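Long-range contacts in major royal jelly protein 1 (Apis mellifera, PDB 5YYL), which is the most abundant protein of royal jelly, probably has a nutritional role in larval food, and binds the sterol 24-methylenecholesterol: residues G323-G328 with V344-E349; L302-S307 with F319-D324; G120-S125 with G141-T146. All blocks are in the same frame, centred on the assembly; numbering follows the deposited sequence.

Contact 1 (G323-G328 with V344-E349); sequences GDSALG and VAQSDE
The third and fourth strands of one propeller blade, 326-331 and 342-346, meet here as an antiparallel hairpin whose short segments run at 167° to each other. Leu327 is the hub. Its N-H bonds to Ala345 O at 2.8 Å, approaching from above that carbonyl plane. Its own carbonyl is gripped by two donors: Val344 N lies in the carbonyl plane, 2.8 Å from Leu327 O, while Ala345 N makes a longer, weak bond. Val344 and Ala345 thus both oppose one residue, a classic beta bulge, and Val344 leaves the regular pattern of the strand. With Leu327 CG anti to its backbone N (chi1 175°) and Val344 CG1 in the crowded position between N and carbonyl carbon, the two side chains lie alongside each other, Leu327 CG 3.8 Å from Val344 CG1. On the sheet face opposite Leu327 and Ala345, Ala326 CB packs against Gln346 CB at 3.7 Å. Toward the turn, Ser347 N donates to Ser325 O at 3.3 Å, arriving nearly along that C=O axis. Ser325 takes left-handed backbone angles, and its OG turns back to donate to Asp324 O at 2.7 Å. Beyond the edge strand, the backbone of Gln346 bonds to Lys29. Ser325 and Ala326 together face Leu321, a G1 bulge, so bulges mark both strands of this antiparallel beta-propeller blade.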
ATOM      1  N   GLY A 323     -45.528   9.971  21.070  1.00 33.05           N
ATOM      2  CA  GLY A 323     -46.733   9.191  20.805  1.00 35.56           C
ATOM      3  C   GLY A 323     -46.534   8.185  19.694  1.00 38.51           C
ATOM      4  O   GLY A 323     -46.782   6.987  19.880  1.00 40.13           O
ATOM      5  N   ASP A 324     -46.030   8.674  18.559  1.00 39.68           N
ATOM      6  CA  ASP A 324     -45.846   7.859  17.362  1.00 40.60           C
ATOM      7  C   ASP A 324     -44.656   6.886  17.465  1.00 39.42           C
ATOM      8  O   ASP A 324     -44.565   5.943  16.674  1.00 40.00           O
ATOM      9  CB  ASP A 324     -45.688   8.762  16.120  1.00 44.29           C
ATOM     10  CG  ASP A 324     -46.796   9.851  16.014  1.00 49.70           C
ATOM     11  OD1 ASP A 324     -47.853   9.717  16.686  1.00 52.51           O
ATOM     12  OD2 ASP A 324     -46.601  10.854  15.278  1.00 49.94           O
ATOM     13  N   SER A 325     -43.777   7.089  18.457  1.00 34.88           N
ATOM     14  CA  SER A 325     -42.532   6.327  18.612  1.00 33.08           C
ATOM     15  C   SER A 325     -41.744   6.435  17.310  1.00 29.89           C
ATOM     16  O   SER A 325     -41.453   5.454  16.628  1.00 28.62           O
ATOM     17  CB  SER A 325     -42.793   4.885  19.080  1.00 33.74           C
ATOM     18  OG  SER A 325     -43.135   4.039  18.015  1.00 36.59           O
ATOM     19  N   ALA A 326     -41.440   7.682  16.984  1.00 27.95           N
ATOM     20  CA  ALA A 326     -40.862   8.051  15.708  1.00 26.46           C
ATOM     21  C   ALA A 326     -39.808   9.103  15.899  1.00 25.66           C
ATOM     22  O   ALA A 326     -39.630   9.650  16.999  1.00 25.51           O
ATOM     23  CB  ALA A 326     -41.939   8.578  14.790  1.00 26.78           C
ATOM     24  N   LEU A 327     -39.086   9.345  14.815  1.00 24.16           N
ATOM     25  CA  LEU A 327     -38.097  10.400  14.747  1.00 23.60           C
ATOM     26  C   LEU A 327     -38.574  11.355  13.677  1.00 21.87           C
ATOM     27  O   LEU A 327     -38.924  10.933  12.586  1.00 21.18           O
ATOM     28  CB  LEU A 327     -36.735   9.804  14.387  1.00 24.24           C
ATOM     29  CG  LEU A 327     -35.555  10.758  14.133  1.00 24.31           C
ATOM     30  CD1 LEU A 327     -35.370  11.732  15.286  1.00 24.45           C
ATOM     31  CD2 LEU A 327     -34.301   9.951  13.843  1.00 24.83           C
ATOM     32  N   GLY A 328     -38.603  12.632  14.001  1.00 21.85           N
ATOM     33  CA  GLY A 328     -39.026  13.672  13.072  1.00 23.86           C
ATOM     34  C   GLY A 328     -37.885  14.607  12.779  1.00 24.91           C
ATOM     35  O   GLY A 328     -36.904  14.650  13.526  1.00 24.46           O
ATOM     36  N   VAL A 344     -39.142  10.821   9.808  1.00 33.95           N
ATOM     37  CA  VAL A 344     -38.112  10.212   8.979  1.00 35.20           C
ATOM     38  C   VAL A 344     -37.823   8.740   9.309  1.00 33.43           C
ATOM     39  O   VAL A 344     -37.306   8.029   8.476  1.00 32.89           O
ATOM     40  CB  VAL A 344     -36.837  11.076   9.096  1.00 37.25           C
ATOM     41  CG1 VAL A 344     -36.008  10.732  10.337  1.00 37.78           C
ATOM     42  CG2 VAL A 344     -36.015  10.981   7.845  1.00 39.00           C
ATOM     43  N   ALA A 345     -38.110   8.308  10.529  1.00 32.66           N
ATOM     44  CA  ALA A 345     -38.106   6.887  10.862  1.00 31.88           C
ATOM     45  C   ALA A 345     -39.150   6.630  11.946  1.00 32.60           C
ATOM     46  O   ALA A 345     -39.560   7.544  12.668  1.00 32.38           O
ATOM     47  CB  ALA A 345     -36.734   6.461  11.335  1.00 30.85           C
ATOM     48  N   GLN A 346     -39.593   5.385  12.049  1.00 35.00           N
ATOM     49  CA  GLN A 346     -40.595   5.012  13.049  1.00 39.15           C
ATOM     50  C   GLN A 346     -40.601   3.500  13.263  1.00 40.47           C
ATOM     51  O   GLN A 346     -40.484   2.751  12.319  1.00 42.10           O
ATOM     52  CB  GLN A 346     -41.995   5.564  12.664  1.00 39.83           C
ATOM     53  CG  GLN A 346     -43.125   4.609  12.272  1.00 42.40           C
ATOM     54  CD  GLN A 346     -43.716   3.898  13.466  1.00 46.44           C
ATOM     55  OE1 GLN A 346     -43.855   4.496  14.529  1.00 48.87           O
ATOM     56  NE2 GLN A 346     -44.025   2.611  13.316  1.00 52.33           N
ATOM     57  N   SER A 347     -40.755   3.076  14.510  1.00 42.52           N
ATOM     58  CA  SER A 347     -40.770   1.661  14.858  1.00 45.96           C
ATOM     59  C   SER A 347     -41.362   1.473  16.229  1.00 46.39           C
ATOM     60  O   SER A 347     -40.868   2.033  17.205  1.00 46.65           O
ATOM     61  CB  SER A 347     -39.353   1.066  14.842  1.00 48.34           C
ATOM     62  OG  SER A 347     -39.254  -0.031  15.750  1.00 49.13           O
ATOM     63  N   ASP A 348     -42.412   0.665  16.292  1.00 50.55           N
ATOM     64  CA  ASP A 348     -43.131   0.432  17.535  1.00 53.46           C
ATOM     65  C   ASP A 348     -42.270  -0.319  18.551  1.00 53.45           C
ATOM     66  O   ASP A 348     -42.419  -0.083  19.751  1.00 53.28           O
ATOM     67  CB  ASP A 348     -44.448  -0.288  17.255  1.00 57.27           C
ATOM     68  CG  ASP A 348     -45.402   0.563  16.418  1.00 63.25           C
ATOM     69  OD1 ASP A 348     -45.671   1.725  16.814  1.00 65.43           O
ATOM     70  OD2 ASP A 348     -45.869   0.080  15.358  1.00 68.94           O
ATOM     71  N   GLU A 349     -41.368  -1.189  18.075  1.00 52.02           N
ATOM     72  CA  GLU A 349     -40.439  -1.927  18.948  1.00 50.44           C
ATOM     73  C   GLU A 349     -39.209  -1.098  19.303  1.00 50.68           C
ATOM     74  O   GLU A 349     -38.892  -0.926  20.478  1.00 55.44           O
ATOM     75  CB  GLU A 349     -40.003  -3.248  18.301  1.00 48.95           C
TER

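Contact 2 (L302-S307 with F319-D324); sequences LDTQSS and FGLVGD
Leu302 and Phe319 reach for each other tip to tip where the first two strands of a beta-propeller blade come together as a hairpin. Leu302 CD2 meets the ring obliquely, 4.0 Å from Phe319 CE1. Leu321 crosses Leu302 at about a right angle and sets its CD2 at the edge of the same ring, in its plane. The same CD2 also touches Thr304 CG2 at 3.8 Å, the two side chains crossing obliquely. Thr304 puts its methyl there because OG1 stands anti to the backbone N (chi1 -176°), and this turns the hydroxyl to Gly323, whose N-H it accepts in a bent bond. Just beyond the strand ends, Val322 lays CG2 beside Gln305 CB, 4.0 Å away, and Met240 of strand 239-242 packs on both residues. The amide nitrogen of Gln305 goes elsewhere, to the carbonyls of Phe237 and Lys239, and Ser307 OG bonds to Ile354 O. The backbones are held by Ser307 N to Gly320 O at 2.7 Å, with Ser306 CA making a CA-H...O contact to that same oxygen, and by Val322 N, which sits 2.9 Å from Gln305 O, nearly along its C=O axis.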
ATOM      1  N   LEU A 302     -46.730  20.294  16.840  1.00 34.68           N
ATOM      2  CA  LEU A 302     -46.668  18.826  16.645  1.00 35.53           C
ATOM      3  C   LEU A 302     -47.958  18.190  17.147  1.00 35.01           C
ATOM      4  O   LEU A 302     -48.656  18.752  17.986  1.00 34.97           O
ATOM      5  CB  LEU A 302     -45.455  18.220  17.378  1.00 35.61           C
ATOM      6  CG  LEU A 302     -44.107  18.917  17.179  1.00 34.15           C
ATOM      7  CD1 LEU A 302     -43.062  18.310  18.094  1.00 34.30           C
ATOM      8  CD2 LEU A 302     -43.673  18.837  15.729  1.00 33.77           C
ATOM      9  N   ASP A 303     -48.273  17.009  16.635  1.00 36.00           N
ATOM     10  CA  ASP A 303     -49.458  16.264  17.067  1.00 36.25           C
ATOM     11  C   ASP A 303     -49.229  15.535  18.392  1.00 35.70           C
ATOM     12  O   ASP A 303     -50.197  15.227  19.091  1.00 39.26           O
ATOM     13  CB  ASP A 303     -49.873  15.256  15.992  1.00 38.83           C
ATOM     14  CG  ASP A 303     -50.353  15.929  14.717  1.00 39.64           C
ATOM     15  OD1 ASP A 303     -51.287  16.767  14.781  1.00 41.70           O
ATOM     16  OD2 ASP A 303     -49.805  15.631  13.642  1.00 39.58           O
ATOM     17  N   THR A 304     -47.964  15.235  18.718  1.00 32.84           N
ATOM     18  CA  THR A 304     -47.593  14.593  19.984  1.00 30.04           C
ATOM     19  C   THR A 304     -46.424  15.334  20.654  1.00 27.35           C
ATOM     20  O   THR A 304     -45.908  16.310  20.116  1.00 26.12           O
ATOM     21  CB  THR A 304     -47.255  13.100  19.754  1.00 29.98           C
ATOM     22  OG1 THR A 304     -46.990  12.458  21.007  1.00 29.18           O
ATOM     23  CG2 THR A 304     -46.025  12.888  18.754  1.00 29.71           C
ATOM     24  N   GLN A 305     -46.030  14.864  21.829  1.00 24.74           N
ATOM     25  CA  GLN A 305     -44.908  15.445  22.561  1.00 24.53           C
ATOM     26  C   GLN A 305     -43.573  15.098  21.903  1.00 23.80           C
ATOM     27  O   GLN A 305     -43.415  14.025  21.362  1.00 24.94           O
ATOM     28  CB  GLN A 305     -44.922  14.989  24.029  1.00 24.77           C
ATOM     29  CG  GLN A 305     -46.162  15.412  24.821  1.00 25.66           C
ATOM     30  CD  GLN A 305     -47.177  14.296  25.099  1.00 26.85           C
ATOM     31  OE1 GLN A 305     -47.312  13.340  24.347  1.00 29.78           O
ATOM     32  NE2 GLN A 305     -47.913  14.444  26.183  1.00 27.61           N
ATOM     33  N   SER A 306     -42.621  16.016  21.946  1.00 23.15           N
ATOM     34  CA  SER A 306     -41.266  15.753  21.482  1.00 22.67           C
ATOM     35  C   SER A 306     -40.397  15.304  22.666  1.00 22.54           C
ATOM     36  O   SER A 306     -40.630  15.725  23.808  1.00 21.21           O
ATOM     37  CB  SER A 306     -40.666  16.993  20.826  1.00 23.00           C
ATOM     38  OG  SER A 306     -40.470  18.044  21.771  1.00 23.99           O
ATOM     39  N   SER A 307     -39.421  14.433  22.387  1.00 22.68           N
ATOM     40  CA  SER A 307     -38.497  13.910  23.402  1.00 22.01           C
ATOM     41  C   SER A 307     -37.149  14.618  23.183  1.00 21.41           C
ATOM     42  O   SER A 307     -37.129  15.844  23.057  1.00 23.17           O
ATOM     43  CB  SER A 307     -38.400  12.384  23.290  1.00 23.22           C
ATOM     44  OG  SER A 307     -37.882  12.020  22.038  1.00 25.42           O
ATOM     45  N   PHE A 319     -35.840  15.305  16.123  1.00 22.43           N
ATOM     46  CA  PHE A 319     -36.546  15.197  17.386  1.00 22.40           C
ATOM     47  C   PHE A 319     -37.421  13.960  17.468  1.00 21.91           C
ATOM     48  O   PHE A 319     -38.038  13.555  16.490  1.00 22.24           O
ATOM     49  CB  PHE A 319     -37.386  16.448  17.626  1.00 22.99           C
ATOM     50  CG  PHE A 319     -38.315  16.787  16.502  1.00 24.54           C
ATOM     51  CD1 PHE A 319     -39.577  16.224  16.440  1.00 24.77           C
ATOM     52  CD2 PHE A 319     -37.932  17.695  15.510  1.00 25.55           C
ATOM     53  CE1 PHE A 319     -40.437  16.534  15.403  1.00 25.19           C
ATOM     54  CE2 PHE A 319     -38.791  18.016  14.471  1.00 25.55           C
ATOM     55  CZ  PHE A 319     -40.046  17.434  14.420  1.00 25.58           C
ATOM     56  N   GLY A 320     -37.485  13.374  18.657  1.00 21.86           N
ATOM     57  CA  GLY A 320     -38.279  12.197  18.891  1.00 21.85           C
ATOM     58  C   GLY A 320     -39.730  12.564  19.141  1.00 22.42           C
ATOM     59  O   GLY A 320     -40.024  13.498  19.876  1.00 21.77           O
ATOM     60  N   LEU A 321     -40.631  11.790  18.544  1.00 23.15           N
ATOM     61  CA  LEU A 321     -42.050  12.006  18.663  1.00 23.04           C
ATOM     62  C   LEU A 321     -42.599  10.906  19.564  1.00 24.17           C
ATOM     63  O   LEU A 321     -42.737   9.775  19.145  1.00 25.25           O
ATOM     64  CB  LEU A 321     -42.674  11.989  17.272  1.00 22.98           C
ATOM     65  CG  LEU A 321     -42.312  13.224  16.425  1.00 21.96           C
ATOM     66  CD1 LEU A 321     -42.311  12.947  14.936  1.00 21.33           C
ATOM     67  CD2 LEU A 321     -43.234  14.394  16.717  1.00 21.98           C
ATOM     68  N   VAL A 322     -42.927  11.272  20.797  1.00 26.40           N
ATOM     69  CA  VAL A 322     -43.272  10.344  21.887  1.00 28.73           C
ATOM     70  C   VAL A 322     -44.440   9.406  21.559  1.00 30.72           C
ATOM     71  O   VAL A 322     -44.360   8.196  21.757  1.00 32.49           O
ATOM     72  CB  VAL A 322     -43.622  11.118  23.194  1.00 29.85           C
ATOM     73  CG1 VAL A 322     -44.093  10.162  24.290  1.00 30.41           C
ATOM     74  CG2 VAL A 322     -42.429  11.910  23.715  1.00 30.32           C
ATOM     75  N   GLY A 323     -45.528   9.971  21.070  1.00 33.05           N
ATOM     76  CA  GLY A 323     -46.733   9.191  20.805  1.00 35.56           C
ATOM     77  C   GLY A 323     -46.534   8.185  19.694  1.00 38.51           C
ATOM     78  O   GLY A 323     -46.782   6.987  19.880  1.00 40.13           O
ATOM     79  N   ASP A 324     -46.030   8.674  18.559  1.00 39.68           N
ATOM     80  CA  ASP A 324     -45.846   7.859  17.362  1.00 40.60           C
ATOM     81  C   ASP A 324     -44.656   6.886  17.465  1.00 39.42           C
ATOM     82  O   ASP A 324     -44.565   5.943  16.674  1.00 40.00           O
ATOM     83  CB  ASP A 324     -45.688   8.762  16.120  1.00 44.29           C
ATOM     84  CG  ASP A 324     -46.796   9.851  16.014  1.00 49.70           C
ATOM     85  OD1 ASP A 324     -47.853   9.717  16.686  1.00 52.51           O
ATOM     86  OD2 ASP A 324     -46.601  10.854  15.278  1.00 49.94           O
TER

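Contact 3 (G120-S125 with G141-T146); sequences GIVSAS and GLVNNT. With NAG (2-acetamido-2-deoxy-beta-D-glucopyranose), chain E.
The side-chain amide of Asn144 is the flat group that carries the sugar: at its nitrogen end ND2 is bonded covalently to C1 of the N-acetylglucosamine. C1 sits on the same side of the CG-ND2 bond as the oxygen, 2.9 Å from Asn144 OD1, and is turned away from Asn144 CB. The sugar's own flat group, its acetamido arm, brings its methyl end to Val143, with C8 of the sugar 3.8 Å from Val143 CG1. The other branch of that valine looks inward. Val143 CG2 rests 4.1 Å from Val122 CG1, so one side chain links the glycan to the buried side of the loop. Val122 CG1, anti to its backbone N, also lies 3.5 Å from Leu142 O, and Ser123 CB approaches the same carbonyl. Direct contact between 120-125 and 141-146 is thus van der Waals in kind. The polar link runs through Asp139, whose carboxylate receives Val122 N on OD1 and both Ser123 N and Gly141 N on OD2. Arg82 bridges as well, its guanidinium bonded to the carbonyls of Ile121 and Val122 and its backbone to that of Asn144. Gly141 itself has backbone angles (phi 89°, psi 2°) at which a CB would jam against the preceding carbonyl. Farther on the chain reverses in a type I' beta turn closed by Thr146 N to Val143 O at 3.1 Å, with Asn144 and Asn145 at its two left-handed corners. The disulfide between Cys118 and Cys150 ties the chain just before one segment to the chain soon after the other. Asn144-Asn145-Thr146 is an Asn-X-Thr sequon presented on a turn, an N-glycosylation site on a loop between blade strands of a beta-propeller.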
ATOM      1  N   GLY A 120     -17.305  12.800  43.881  1.00 88.82           N
ATOM      2  CA  GLY A 120     -17.412  12.908  42.428  1.00 82.57           C
ATOM      3  C   GLY A 120     -18.552  12.066  41.871  1.00 77.57           C
ATOM      4  O   GLY A 120     -18.747  10.923  42.270  1.00 84.11           O
ATOM      5  N   ILE A 121     -19.299  12.676  40.958  1.00 68.89           N
ATOM      6  CA  ILE A 121     -20.391  12.090  40.135  1.00 59.40           C
ATOM      7  C   ILE A 121     -21.411  11.163  40.823  1.00 51.56           C
ATOM      8  O   ILE A 121     -21.184   9.970  41.011  1.00 50.59           O
ATOM      9  CB  ILE A 121     -19.902  11.500  38.780  1.00 56.30           C
ATOM     10  CG1 ILE A 121     -18.772  12.375  38.190  1.00 53.56           C
ATOM     11  CG2 ILE A 121     -21.077  11.381  37.806  1.00 56.79           C
ATOM     12  CD1 ILE A 121     -18.458  12.166  36.731  1.00 52.63           C
ATOM     13  N   VAL A 122     -22.557  11.748  41.153  1.00 44.60           N
ATOM     14  CA  VAL A 122     -23.700  11.031  41.693  1.00 42.87           C
ATOM     15  C   VAL A 122     -24.508  10.471  40.548  1.00 40.74           C
ATOM     16  O   VAL A 122     -24.726   9.278  40.492  1.00 40.67           O
ATOM     17  CB  VAL A 122     -24.600  11.940  42.573  1.00 41.53           C
ATOM     18  CG1 VAL A 122     -25.799  11.177  43.133  1.00 39.93           C
ATOM     19  CG2 VAL A 122     -23.777  12.578  43.682  1.00 41.99           C
ATOM     20  N   SER A 123     -24.990  11.340  39.667  1.00 40.01           N
ATOM     21  CA  SER A 123     -25.842  10.932  38.537  1.00 39.03           C
ATOM     22  C   SER A 123     -25.583  11.788  37.289  1.00 39.89           C
ATOM     23  O   SER A 123     -26.152  12.879  37.147  1.00 40.78           O
ATOM     24  CB  SER A 123     -27.314  11.003  38.929  1.00 37.73           C
ATOM     25  OG  SER A 123     -28.110  10.460  37.896  1.00 39.09           O
ATOM     26  N   ALA A 124     -24.704  11.287  36.409  1.00 39.00           N
ATOM     27  CA  ALA A 124     -24.418  11.906  35.113  1.00 36.88           C
ATOM     28  C   ALA A 124     -25.687  11.897  34.259  1.00 36.85           C
ATOM     29  O   ALA A 124     -26.018  10.916  33.596  1.00 37.34           O
ATOM     30  CB  ALA A 124     -23.286  11.173  34.403  1.00 36.14           C
ATOM     31  N   SER A 125     -26.418  12.998  34.323  1.00 35.43           N
ATOM     32  CA  SER A 125     -27.697  13.129  33.660  1.00 34.29           C
ATOM     33  C   SER A 125     -27.504  13.268  32.146  1.00 33.73           C
ATOM     34  O   SER A 125     -28.202  12.614  31.377  1.00 33.28           O
ATOM     35  CB  SER A 125     -28.428  14.347  34.227  1.00 35.45           C
ATOM     36  OG  SER A 125     -29.746  14.422  33.737  1.00 39.21           O
ATOM     37  N   GLY A 141     -27.019  15.290  40.927  1.00 43.17           N
ATOM     38  CA  GLY A 141     -26.982  15.072  42.370  1.00 41.74           C
ATOM     39  C   GLY A 141     -28.169  14.269  42.872  1.00 41.90           C
ATOM     40  O   GLY A 141     -28.265  14.011  44.067  1.00 43.69           O
ATOM     41  N   LEU A 142     -29.050  13.840  41.970  1.00 39.85           N
ATOM     42  CA  LEU A 142     -30.257  13.150  42.373  1.00 40.66           C
ATOM     43  C   LEU A 142     -29.991  11.664  42.576  1.00 42.43           C
ATOM     44  O   LEU A 142     -29.112  11.084  41.931  1.00 44.86           O
ATOM     45  CB  LEU A 142     -31.388  13.352  41.355  1.00 41.31           C
ATOM     46  CG  LEU A 142     -32.177  14.656  41.480  1.00 43.49           C
ATOM     47  CD1 LEU A 142     -31.313  15.869  41.820  1.00 45.29           C
ATOM     48  CD2 LEU A 142     -32.930  14.884  40.182  1.00 44.81           C
ATOM     49  N   VAL A 143     -30.755  11.071  43.495  1.00 42.85           N
ATOM     50  CA  VAL A 143     -30.822   9.630  43.671  1.00 42.19           C
ATOM     51  C   VAL A 143     -32.268   9.225  43.420  1.00 44.41           C
ATOM     52  O   VAL A 143     -33.184   9.952  43.805  1.00 45.54           O
ATOM     53  CB  VAL A 143     -30.354   9.213  45.075  1.00 41.33           C
ATOM     54  CG1 VAL A 143     -30.434   7.704  45.233  1.00 42.80           C
ATOM     55  CG2 VAL A 143     -28.937   9.712  45.336  1.00 40.69           C
ATOM     56  N   ASN A 144     -32.469   8.089  42.747  1.00 47.63           N
ATOM     57  CA  ASN A 144     -33.803   7.667  42.279  1.00 49.89           C
ATOM     58  C   ASN A 144     -34.504   8.740  41.424  1.00 46.85           C
ATOM     59  O   ASN A 144     -35.731   8.782  41.354  1.00 44.13           O
ATOM     60  CB  ASN A 144     -34.720   7.273  43.453  1.00 56.09           C
ATOM     61  CG  ASN A 144     -34.090   6.263  44.406  1.00 61.94           C
ATOM     62  OD1 ASN A 144     -32.895   5.992  44.346  1.00 64.96           O
ATOM     63  ND2 ASN A 144     -34.901   5.737  45.309  1.00 70.31           N
ATOM     64  N   ASN A 145     -33.704   9.590  40.772  1.00 47.54           N
ATOM     65  CA  ASN A 145     -34.175  10.738  39.973  1.00 46.71           C
ATOM     66  C   ASN A 145     -35.027  11.783  40.739  1.00 47.58           C
ATOM     67  O   ASN A 145     -35.773  12.547  40.108  1.00 44.17           O
ATOM     68  CB  ASN A 145     -34.921  10.224  38.711  1.00 45.00           C
ATOM     69  CG  ASN A 145     -34.685  11.088  37.471  1.00 43.38           C
ATOM     70  OD1 ASN A 145     -33.569  11.547  37.190  1.00 38.58           O
ATOM     71  ND2 ASN A 145     -35.747  11.290  36.708  1.00 45.69           N
ATOM     72  N   THR A 146     -34.914  11.824  42.076  1.00 50.42           N
ATOM     73  CA  THR A 146     -35.744  12.716  42.926  1.00 48.75           C
ATOM     74  C   THR A 146     -34.993  13.269  44.155  1.00 50.17           C
ATOM     75  O   THR A 146     -34.818  14.482  44.268  1.00 51.95           O
ATOM     76  CB  THR A 146     -37.048  12.032  43.399  1.00 46.29           C
ATOM     77  OG1 THR A 146     -36.742  10.782  44.024  1.00 49.37           O
ATOM     78  CG2 THR A 146     -37.996  11.780  42.235  1.00 44.52           C
TER
HETATM   79  C1  NAG E   1     -34.547   4.771  46.324  1.00 80.39           C
HETATM   80  C2  NAG E   1     -34.398   5.359  47.738  1.00 84.23           C
HETATM   81  C3  NAG E   1     -34.189   4.230  48.759  1.00 87.08           C
HETATM   82  C4  NAG E   1     -35.260   3.140  48.695  1.00 87.31           C
HETATM   83  C5  NAG E   1     -35.402   2.697  47.227  1.00 86.91           C
HETATM   84  C6  NAG E   1     -36.544   1.730  46.925  1.00 86.08           C
HETATM   85  C7  NAG E   1     -33.356   7.457  48.559  1.00 82.43           C
HETATM   86  C8  NAG E   1     -32.102   8.283  48.623  1.00 81.91           C
HETATM   87  N2  NAG E   1     -33.282   6.295  47.881  1.00 82.50           N
HETATM   88  O3  NAG E   1     -34.156   4.759  50.089  1.00 89.85           O
HETATM   89  O4  NAG E   1     -34.808   2.089  49.580  1.00 86.62           O
HETATM   90  O5  NAG E   1     -35.625   3.834  46.383  1.00 84.77           O
HETATM   91  O6  NAG E   1     -37.782   2.251  47.412  1.00 88.45           O
HETATM   92  O7  NAG E   1     -34.373   7.857  49.099  1.00 80.41           O

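Overall arrangement
Contacts 1 and 2 are successive parts of one four-stranded blade, their centres 9 Å apart, and they share Gly323 and Asp324 in the turn between strands 316-321 and 326-331. Those middle strands join the two contacts through probable hydrogen bonds, Gly328 N to Phe319 O at 2.7 Å and Ala326 O to Leu321 N at 2.8 Å. Contact 3 belongs to another blade, earlier in the chain. Its centre is 29 Å from that of contact 1, on the opposite side of the chain's centre, and its nearest atoms stay about 12 Å from contact 2. The glycan belongs to contact 3; all three lie away from the sterol pocket around Pro364.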